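Local coordinates for alcohol dehydrogenase superfamily protein (Novosphingobium aromaticivorans, PDB 3GAZ) that probably works as an NADP-dependent oxidoreductase of the alcohol dehydrogenase superfamily, with its physiological substrate not established, at residues A[35-40]-A[69-74]; A[151-156]-A[216-221]; A[30-35]-A[79-84]. One frame throughout, in Å; residues are numbered along the deposited sequence.

Contact 1. Residues A[35-40]-A[69-74]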
loop_
_atom_site.group_PDB
_atom_site.type_symbol
_atom_site.label_atom_id
_atom_site.label_comp_id
_atom_site.label_asym_id
_atom_site.label_seq_id
_atom_site.Cartn_x
_atom_site.Cartn_y
_atom_site.Cartn_z
ATOM N N VAL A 35 8.602 13.186 -9.580
ATOM C CA VAL A 35 9.467 14.332 -9.327
ATOM C C VAL A 35 9.837 14.211 -7.857
ATOM O O VAL A 35 9.065 13.660 -7.068
ATOM C CB VAL A 35 8.763 15.699 -9.562
ATOM C CG1 VAL A 35 8.419 15.865 -11.032
ATOM C CG2 VAL A 35 7.519 15.815 -8.691
ATOM N N LEU A 36 11.021 14.688 -7.490
ATOM C CA LEU A 36 11.443 14.631 -6.100
ATOM C C LEU A 36 11.062 15.956 -5.476
ATOM O O LEU A 36 11.506 17.012 -5.923
ATOM C CB LEU A 36 12.957 14.420 -5.988
ATOM C CG LEU A 36 13.486 14.294 -4.555
ATOM C CD1 LEU A 36 12.905 13.043 -3.896
ATOM C CD2 LEU A 36 15.010 14.230 -4.563
ATOM N N VAL A 37 10.227 15.903 -4.446
ATOM C CA VAL A 37 9.789 17.116 -3.790
ATOM C C VAL A 37 10.511 17.361 -2.485
ATOM O O VAL A 37 10.591 16.478 -1.633
ATOM C CB VAL A 37 8.275 17.082 -3.483
ATOM C CG1 VAL A 37 7.858 18.380 -2.780
ATOM C CG2 VAL A 37 7.483 16.886 -4.772
ATOM N N GLN A 38 11.058 18.560 -2.342
ATOM C CA GLN A 38 11.715 18.931 -1.104
ATOM C C GLN A 38 10.543 19.517 -0.337
ATOM O O GLN A 38 10.040 20.588 -0.680
ATOM C CB GLN A 38 12.781 19.991 -1.352
ATOM C CG GLN A 38 13.496 20.444 -0.093
ATOM C CD GLN A 38 14.735 21.257 -0.400
ATOM O OE1 GLN A 38 14.679 22.241 -1.140
ATOM N NE2 GLN A 38 15.864 20.852 0.171
ATOM N N ILE A 39 10.091 18.792 0.678
ATOM C CA ILE A 39 8.940 19.200 1.470
ATOM C C ILE A 39 9.235 20.320 2.457
ATOM O O ILE A 39 10.113 20.194 3.311
ATOM C CB ILE A 39 8.361 17.985 2.234
ATOM C CG1 ILE A 39 7.963 16.892 1.232
ATOM C CG2 ILE A 39 7.160 18.419 3.071
ATOM C CD1 ILE A 39 7.498 15.584 1.875
ATOM N N GLU A 40 8.488 21.414 2.338
ATOM C CA GLU A 40 8.666 22.554 3.230
ATOM C C GLU A 40 7.584 22.598 4.312
ATOM O O GLU A 40 7.826 23.072 5.422
ATOM C CB GLU A 40 8.697 23.853 2.409
ATOM C CG GLU A 40 9.925 23.919 1.495
ATOM C CD GLU A 40 9.992 25.166 0.630
ATOM O OE1 GLU A 40 9.795 26.279 1.161
ATOM O OE2 GLU A 40 10.261 25.029 -0.584
HETATM N N MSE A 69 -0.294 12.927 4.908
HETATM C CA MSE A 69 -0.815 12.773 3.553
HETATM C C MSE A 69 -0.658 13.983 2.626
HETATM O O MSE A 69 -0.502 13.821 1.412
HETATM C CB MSE A 69 -2.301 12.384 3.631
HETATM C CG MSE A 69 -2.589 11.214 4.570
HETATM SE SE MSE A 69 -4.375 10.903 4.816
HETATM C CE MSE A 69 -4.668 11.766 6.205
ATOM N N ASP A 70 -0.715 15.185 3.197
ATOM C CA ASP A 70 -0.607 16.425 2.422
ATOM C C ASP A 70 0.782 17.062 2.477
ATOM O O ASP A 70 1.477 16.979 3.492
ATOM C CB ASP A 70 -1.599 17.478 2.933
ATOM C CG ASP A 70 -3.055 17.102 2.697
ATOM O OD1 ASP A 70 -3.377 16.598 1.599
ATOM O OD2 ASP A 70 -3.886 17.341 3.608
ATOM N N LEU A 71 1.173 17.715 1.386
ATOM C CA LEU A 71 2.454 18.398 1.362
ATOM C C LEU A 71 2.439 19.663 0.522
ATOM O O LEU A 71 1.513 19.914 -0.255
ATOM C CB LEU A 71 3.569 17.472 0.860
ATOM C CG LEU A 71 3.566 16.917 -0.570
ATOM C CD1 LEU A 71 3.734 18.035 -1.595
ATOM C CD2 LEU A 71 4.716 15.920 -0.701
ATOM N N ALA A 72 3.479 20.464 0.720
ATOM C CA ALA A 72 3.692 21.698 -0.020
ATOM C C ALA A 72 5.205 21.850 0.003
ATOM O O ALA A 72 5.825 21.753 1.064
ATOM C CB ALA A 72 3.027 22.875 0.681
ATOM N N GLY A 73 5.808 22.061 -1.158
ATOM C CA GLY A 73 7.251 22.204 -1.189
ATOM C C GLY A 73 7.775 22.670 -2.530
ATOM O O GLY A 73 7.088 23.375 -3.268
ATOM N N THR A 74 8.998 22.262 -2.843
ATOM C CA THR A 74 9.644 22.642 -4.089
ATOM C C THR A 74 10.228 21.426 -4.798
ATOM O O THR A 74 10.737 20.503 -4.161
ATOM C CB THR A 74 10.783 23.655 -3.822
ATOM O OG1 THR A 74 10.235 24.852 -3.258
ATOM C CG2 THR A 74 11.513 24.000 -5.113
#
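The carboxylate of Glu40 is met by Thr74 at its tip and not over a face: Thr74 OG1 gives its proton to Glu40 OE2 at 2.7 Å, nearly in line with the C-O bond of that oxygen. CG of Glu40 lies anti to its carbonyl carbon (chi1 -66°) and the chain runs extended beyond it, which takes the carboxylate past Gly73 to the hydroxyl. Met125 of helix 125-129 touches both side chains. The flat peptide groups are joined by three bonds. Gln38 N donates to Thr74 O at 2.7 Å. Thr74 N returns the bond to Gln38 O at 2.9 Å, and Glu40 N donates to Ala72 O at 3.0 Å. Gln38 and Thr74 thus form an antiparallel hydrogen-bonded pair in the sheet of the GroES-like domain, although the two short strands run at 104° to each other; the chain turns a corner at Glu40, and strand 41-43 also pairs with strand 70-78. Gly73 makes this close passage possible: its CA lies 3.3 Å from Gln38 O, and a CB would collide with that oxygen. On the apolar side Ile39 and Leu71 cross at about a right angle, with Ile39 CD1 3.8 Å from Leu71 CD2. Leu71 CD1 turns to Val37 CG1 at 4.3 Å, and Leu116 of strand 116-118 packs against both Val37 and Leu71.

Contact 2. Residues A[151-156]-A[216-221]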
loop_
_atom_site.group_PDB
_atom_site.type_symbol
_atom_site.label_atom_id
_atom_site.label_comp_id
_atom_site.label_asym_id
_atom_site.label_seq_id
_atom_site.Cartn_x
_atom_site.Cartn_y
_atom_site.Cartn_z
ATOM N N GLY A 151 -27.211 28.818 -7.964
ATOM C CA GLY A 151 -28.553 29.067 -7.468
ATOM C C GLY A 151 -29.125 28.026 -6.519
ATOM O O GLY A 151 -30.158 28.266 -5.893
ATOM N N GLN A 152 -28.479 26.870 -6.406
ATOM C CA GLN A 152 -28.983 25.839 -5.508
ATOM C C GLN A 152 -28.676 26.186 -4.062
ATOM O O GLN A 152 -27.689 26.859 -3.770
ATOM C CB GLN A 152 -28.361 24.477 -5.826
ATOM C CG GLN A 152 -28.830 23.843 -7.124
ATOM C CD GLN A 152 -28.236 22.462 -7.330
ATOM O OE1 GLN A 152 -27.024 22.272 -7.215
ATOM N NE2 GLN A 152 -29.086 21.490 -7.641
ATOM N N THR A 153 -29.534 25.735 -3.159
ATOM C CA THR A 153 -29.322 25.974 -1.742
ATOM C C THR A 153 -28.463 24.820 -1.251
ATOM O O THR A 153 -28.779 23.653 -1.500
ATOM C CB THR A 153 -30.648 25.997 -0.968
ATOM O OG1 THR A 153 -31.384 24.801 -1.247
ATOM C CG2 THR A 153 -31.471 27.217 -1.368
ATOM N N VAL A 154 -27.373 25.149 -0.567
ATOM C CA VAL A 154 -26.453 24.138 -0.065
ATOM C C VAL A 154 -26.243 24.269 1.433
ATOM O O VAL A 154 -26.000 25.359 1.940
ATOM C CB VAL A 154 -25.068 24.244 -0.765
ATOM C CG1 VAL A 154 -24.087 23.253 -0.150
ATOM C CG2 VAL A 154 -25.218 23.986 -2.257
ATOM N N LEU A 155 -26.341 23.146 2.135
ATOM C CA LEU A 155 -26.140 23.119 3.577
ATOM C C LEU A 155 -24.886 22.308 3.885
ATOM O O LEU A 155 -24.812 21.121 3.555
ATOM C CB LEU A 155 -27.337 22.466 4.271
ATOM C CG LEU A 155 -27.158 22.227 5.774
ATOM C CD1 LEU A 155 -27.050 23.567 6.494
ATOM C CD2 LEU A 155 -28.319 21.408 6.314
ATOM N N ILE A 156 -23.898 22.953 4.494
ATOM C CA ILE A 156 -22.665 22.272 4.863
ATOM C C ILE A 156 -22.713 21.991 6.358
ATOM O O ILE A 156 -22.794 22.919 7.161
ATOM C CB ILE A 156 -21.412 23.137 4.580
ATOM C CG1 ILE A 156 -21.342 23.503 3.097
ATOM C CG2 ILE A 156 -20.156 22.379 5.015
ATOM C CD1 ILE A 156 -21.216 22.310 2.173
ATOM N N GLY A 216 -36.432 22.665 2.649
ATOM C CA GLY A 216 -35.216 21.895 2.820
ATOM C C GLY A 216 -34.203 22.442 1.834
ATOM O O GLY A 216 -34.494 23.400 1.117
ATOM N N PHE A 217 -33.024 21.832 1.779
ATOM C CA PHE A 217 -31.953 22.284 0.891
ATOM C C PHE A 217 -31.740 21.354 -0.311
ATOM O O PHE A 217 -31.877 20.139 -0.188
ATOM C CB PHE A 217 -30.646 22.380 1.686
ATOM C CG PHE A 217 -30.744 23.229 2.926
ATOM C CD1 PHE A 217 -30.393 24.577 2.897
ATOM C CD2 PHE A 217 -31.201 22.683 4.121
ATOM C CE1 PHE A 217 -30.498 25.367 4.045
ATOM C CE2 PHE A 217 -31.309 23.463 5.271
ATOM C CZ PHE A 217 -30.958 24.806 5.233
ATOM N N ASP A 218 -31.392 21.926 -1.464
ATOM C CA ASP A 218 -31.148 21.125 -2.666
ATOM C C ASP A 218 -29.996 20.142 -2.449
ATOM O O ASP A 218 -30.041 18.996 -2.906
ATOM C CB ASP A 218 -30.781 22.010 -3.860
ATOM C CG ASP A 218 -31.889 22.964 -4.257
ATOM O OD1 ASP A 218 -33.053 22.522 -4.368
ATOM O OD2 ASP A 218 -31.589 24.157 -4.474
ATOM N N LEU A 219 -28.963 20.603 -1.747
ATOM C CA LEU A 219 -27.783 19.782 -1.496
ATOM C C LEU A 219 -27.295 19.877 -0.051
ATOM O O LEU A 219 -27.157 20.971 0.488
ATOM C CB LEU A 219 -26.662 20.220 -2.448
ATOM C CG LEU A 219 -25.295 19.533 -2.388
ATOM C CD1 LEU A 219 -25.440 18.028 -2.622
ATOM C CD2 LEU A 219 -24.395 20.156 -3.456
ATOM N N VAL A 220 -27.048 18.728 0.576
ATOM C CA VAL A 220 -26.543 18.703 1.948
ATOM C C VAL A 220 -25.226 17.929 2.008
ATOM O O VAL A 220 -25.161 16.773 1.589
ATOM C CB VAL A 220 -27.528 18.024 2.923
ATOM C CG1 VAL A 220 -26.935 18.020 4.336
ATOM C CG2 VAL A 220 -28.875 18.758 2.921
ATOM N N TYR A 221 -24.176 18.565 2.519
ATOM C CA TYR A 221 -22.891 17.887 2.629
ATOM C C TYR A 221 -22.558 17.594 4.086
ATOM O O TYR A 221 -22.276 18.502 4.868
ATOM C CB TYR A 221 -21.760 18.722 2.012
ATOM C CG TYR A 221 -20.516 17.902 1.699
ATOM C CD1 TYR A 221 -20.012 16.983 2.621
ATOM C CD2 TYR A 221 -19.853 18.039 0.483
ATOM C CE1 TYR A 221 -18.878 16.218 2.338
ATOM C CE2 TYR A 221 -18.715 17.279 0.188
ATOM C CZ TYR A 221 -18.235 16.370 1.121
ATOM O OH TYR A 221 -17.119 15.611 0.842
HETATM O O HOH W 1 -34.024 25.170 -0.955
#
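Leu155, Thr153 and Asp218 bury the most surface here, Leu155 by apolar packing and the other two by a reciprocal polar grip. Leu155 CB sits over one face of the Phe217 ring, 3.9 Å from its centroid and 15° off the normal, a CH-pi contact displaced toward the rim. CG of Leu155 is anti to the backbone N, and CD2 continues along the same ring, 3.8 Å from Phe217 CE2. At the start of the strands, Asp218 OD2 accepts Thr153 N at 2.9 Å, on the anti side of the carboxylate and 25° out of its plane. In return Asp218 N donates to Thr153 OG1, also at 2.9 Å, since chi1 of 53° holds the hydroxyl between the threonine's own N and carbonyl carbon. A water 2.7 Å from Thr153 OG1 donates to Gly216 O. Asp218 OD1 forms a salt bridge with Lys237. An alanine in place of Asp218 would probably leave Lys237 without this countercharge and Thr153 N without its acceptor. Farther on, the backbones pair in parallel: Leu155 N donates to Leu219 O at 2.8 Å and Tyr221 N to Leu155 O at the same length. These are adjoining inner strands of the six-stranded parallel Rossmann-type sheet. Strand 177-182 lies beyond 153-157, and strand 240-244 beyond 217-222. Helices 204-212 and 227-235 both touch Leu155 and Phe217, while on the face of Val154 and Leu219 Tyr221 OH bonds to Thr137 O of helix 132-145.

Contact 3. Residues A[30-35]-A[79-84]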
loop_
_atom_site.group_PDB
_atom_site.type_symbol
_atom_site.label_atom_id
_atom_site.label_comp_id
_atom_site.label_asym_id
_atom_site.label_seq_id
_atom_site.Cartn_x
_atom_site.Cartn_y
_atom_site.Cartn_z
ATOM N N PRO A 30 13.506 9.761 -7.710
ATOM C CA PRO A 30 12.372 9.802 -8.635
ATOM C C PRO A 30 12.444 8.832 -9.807
ATOM O O PRO A 30 13.413 8.825 -10.567
ATOM C CB PRO A 30 12.365 11.255 -9.096
ATOM C CG PRO A 30 13.826 11.579 -9.137
ATOM C CD PRO A 30 14.329 10.979 -7.837
ATOM N N ALA A 31 11.407 8.014 -9.944
ATOM C CA ALA A 31 11.315 7.051 -11.037
ATOM C C ALA A 31 10.685 7.795 -12.206
ATOM O O ALA A 31 10.262 8.942 -12.058
ATOM C CB ALA A 31 10.432 5.872 -10.629
ATOM N N PRO A 32 10.621 7.165 -13.389
ATOM C CA PRO A 32 10.010 7.875 -14.515
ATOM C C PRO A 32 8.591 8.288 -14.132
ATOM O O PRO A 32 7.868 7.521 -13.498
ATOM C CB PRO A 32 10.023 6.829 -15.628
ATOM C CG PRO A 32 11.243 6.021 -15.314
ATOM C CD PRO A 32 11.144 5.853 -13.811
ATOM N N GLY A 33 8.194 9.497 -14.504
ATOM C CA GLY A 33 6.857 9.949 -14.171
ATOM C C GLY A 33 6.763 10.624 -12.812
ATOM O O GLY A 33 5.728 11.206 -12.490
ATOM N N GLN A 34 7.828 10.551 -12.016
ATOM C CA GLN A 34 7.846 11.173 -10.687
ATOM C C GLN A 34 8.786 12.375 -10.617
ATOM O O GLN A 34 9.660 12.554 -11.467
ATOM C CB GLN A 34 8.334 10.187 -9.615
ATOM C CG GLN A 34 7.579 8.884 -9.468
ATOM C CD GLN A 34 8.116 8.064 -8.302
ATOM O OE1 GLN A 34 9.322 7.815 -8.205
ATOM N NE2 GLN A 34 7.226 7.644 -7.410
ATOM N N VAL A 35 8.602 13.186 -9.580
ATOM C CA VAL A 35 9.467 14.332 -9.327
ATOM C C VAL A 35 9.837 14.211 -7.857
ATOM O O VAL A 35 9.065 13.660 -7.068
ATOM C CB VAL A 35 8.763 15.699 -9.562
ATOM C CG1 VAL A 35 8.419 15.865 -11.032
ATOM C CG2 VAL A 35 7.519 15.815 -8.691
ATOM N N GLY A 79 12.177 13.085 -12.546
ATOM C CA GLY A 79 12.476 11.790 -13.120
ATOM C C GLY A 79 12.301 11.839 -14.625
ATOM O O GLY A 79 11.860 12.856 -15.168
ATOM N N PRO A 80 12.662 10.763 -15.336
ATOM C CA PRO A 80 12.515 10.734 -16.794
ATOM C C PRO A 80 11.036 10.787 -17.174
ATOM O O PRO A 80 10.170 10.497 -16.348
ATOM C CB PRO A 80 13.150 9.397 -17.175
ATOM C CG PRO A 80 14.190 9.198 -16.112
ATOM C CD PRO A 80 13.449 9.611 -14.862
ATOM N N GLU A 81 10.751 11.168 -18.414
ATOM C CA GLU A 81 9.379 11.230 -18.910
ATOM C C GLU A 81 8.458 12.223 -18.202
ATOM O O GLU A 81 7.240 12.071 -18.238
ATOM C CB GLU A 81 8.752 9.831 -18.859
ATOM C CG GLU A 81 9.392 8.833 -19.816
ATOM C CD GLU A 81 8.914 7.408 -19.592
ATOM O OE1 GLU A 81 7.685 7.179 -19.584
ATOM O OE2 GLU A 81 9.769 6.511 -19.428
ATOM N N VAL A 82 9.028 13.238 -17.559
ATOM C CA VAL A 82 8.217 14.243 -16.875
ATOM C C VAL A 82 8.448 15.618 -17.493
ATOM O O VAL A 82 9.579 16.092 -17.556
ATOM C CB VAL A 82 8.549 14.316 -15.369
ATOM C CG1 VAL A 82 7.833 15.504 -14.733
ATOM C CG2 VAL A 82 8.130 13.031 -14.683
ATOM N N ASP A 83 7.374 16.257 -17.942
ATOM C CA ASP A 83 7.481 17.577 -18.559
ATOM C C ASP A 83 6.525 18.595 -17.936
ATOM O O ASP A 83 6.508 19.761 -18.329
ATOM C CB ASP A 83 7.210 17.478 -20.065
ATOM C CG ASP A 83 5.826 16.936 -20.375
ATOM O OD1 ASP A 83 4.839 17.458 -19.813
ATOM O OD2 ASP A 83 5.719 15.991 -21.185
ATOM N N SER A 84 5.732 18.151 -16.967
ATOM C CA SER A 84 4.775 19.031 -16.309
ATOM C C SER A 84 5.403 19.893 -15.212
ATOM O O SER A 84 4.811 20.879 -14.778
ATOM C CB SER A 84 3.626 18.205 -15.725
ATOM O OG SER A 84 4.119 17.165 -14.900
#
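Val35 and Val82 cross at about a right angle, CG1 of Val35 lying 3.8 Å from CG1 of Val82, where a type II beta turn from Ala31 to Gln34 meets the loop that follows strand 70-78 in the GroES-like domain. In Val82, CG1 is anti to the backbone N (chi1 172°), which sends the two methyls to different targets: CG1 to the valine, and CG2 onto the turn, where it comes within 3.3 Å of Gly33 C. The turn places Gly33 at its third position, with a positive phi that would jam a CB against the carbonyl O of Pro32. At the outer side Pro80 comes over one face of the Pro32 ring, its CD 3.9 Å from Pro32 CA. Glu81 extends beside Pro32, with OE2 3.8 Å from Pro32 CB; this exposed residue also touches a crystal neighbour, and its orientation may owe something to that. Two backbone bonds join the segments on this frame. Gly33 N donates to Pro80 O at 2.9 Å, and Gly79 N donates to Gln34 O at 2.8 Å. Gly79 is wedged in tightly: a CB on it would clash with both Ala31 O and Gln34 O. Pro30 closes over the amide of Gly79, its CB 3.9 Å from Gly79 N. Gln34 itself starts away from the loop, and its extended side chain lies along its own turn instead. There its OE1 takes the Ala31 N-H at 2.7 Å, in the plane of the amide carbonyl and on a lone pair.

How the contacts relate
Contacts 1 and 3 belong to one sheet region of the GroES-like domain: both use strand 34-39, share Val35, and have centres 15 Å apart. Contact 1 is buried, where the strands cross, and joins backbone pairing to leucine, isoleucine and valine packing and one carboxylate-hydroxyl bond. Contact 3 lies at the surface, where the strands give way to loops, and depends on prolines, glycines and a turn. Contact 2 sits in the other lobe, on the opposite side of the chain's centre, about 14 Å from contact 1 between nearest atoms. It too is buried, but its strands run parallel, and its charged Asp218 bonds to a threonine at the strand start and forms an outside salt bridge.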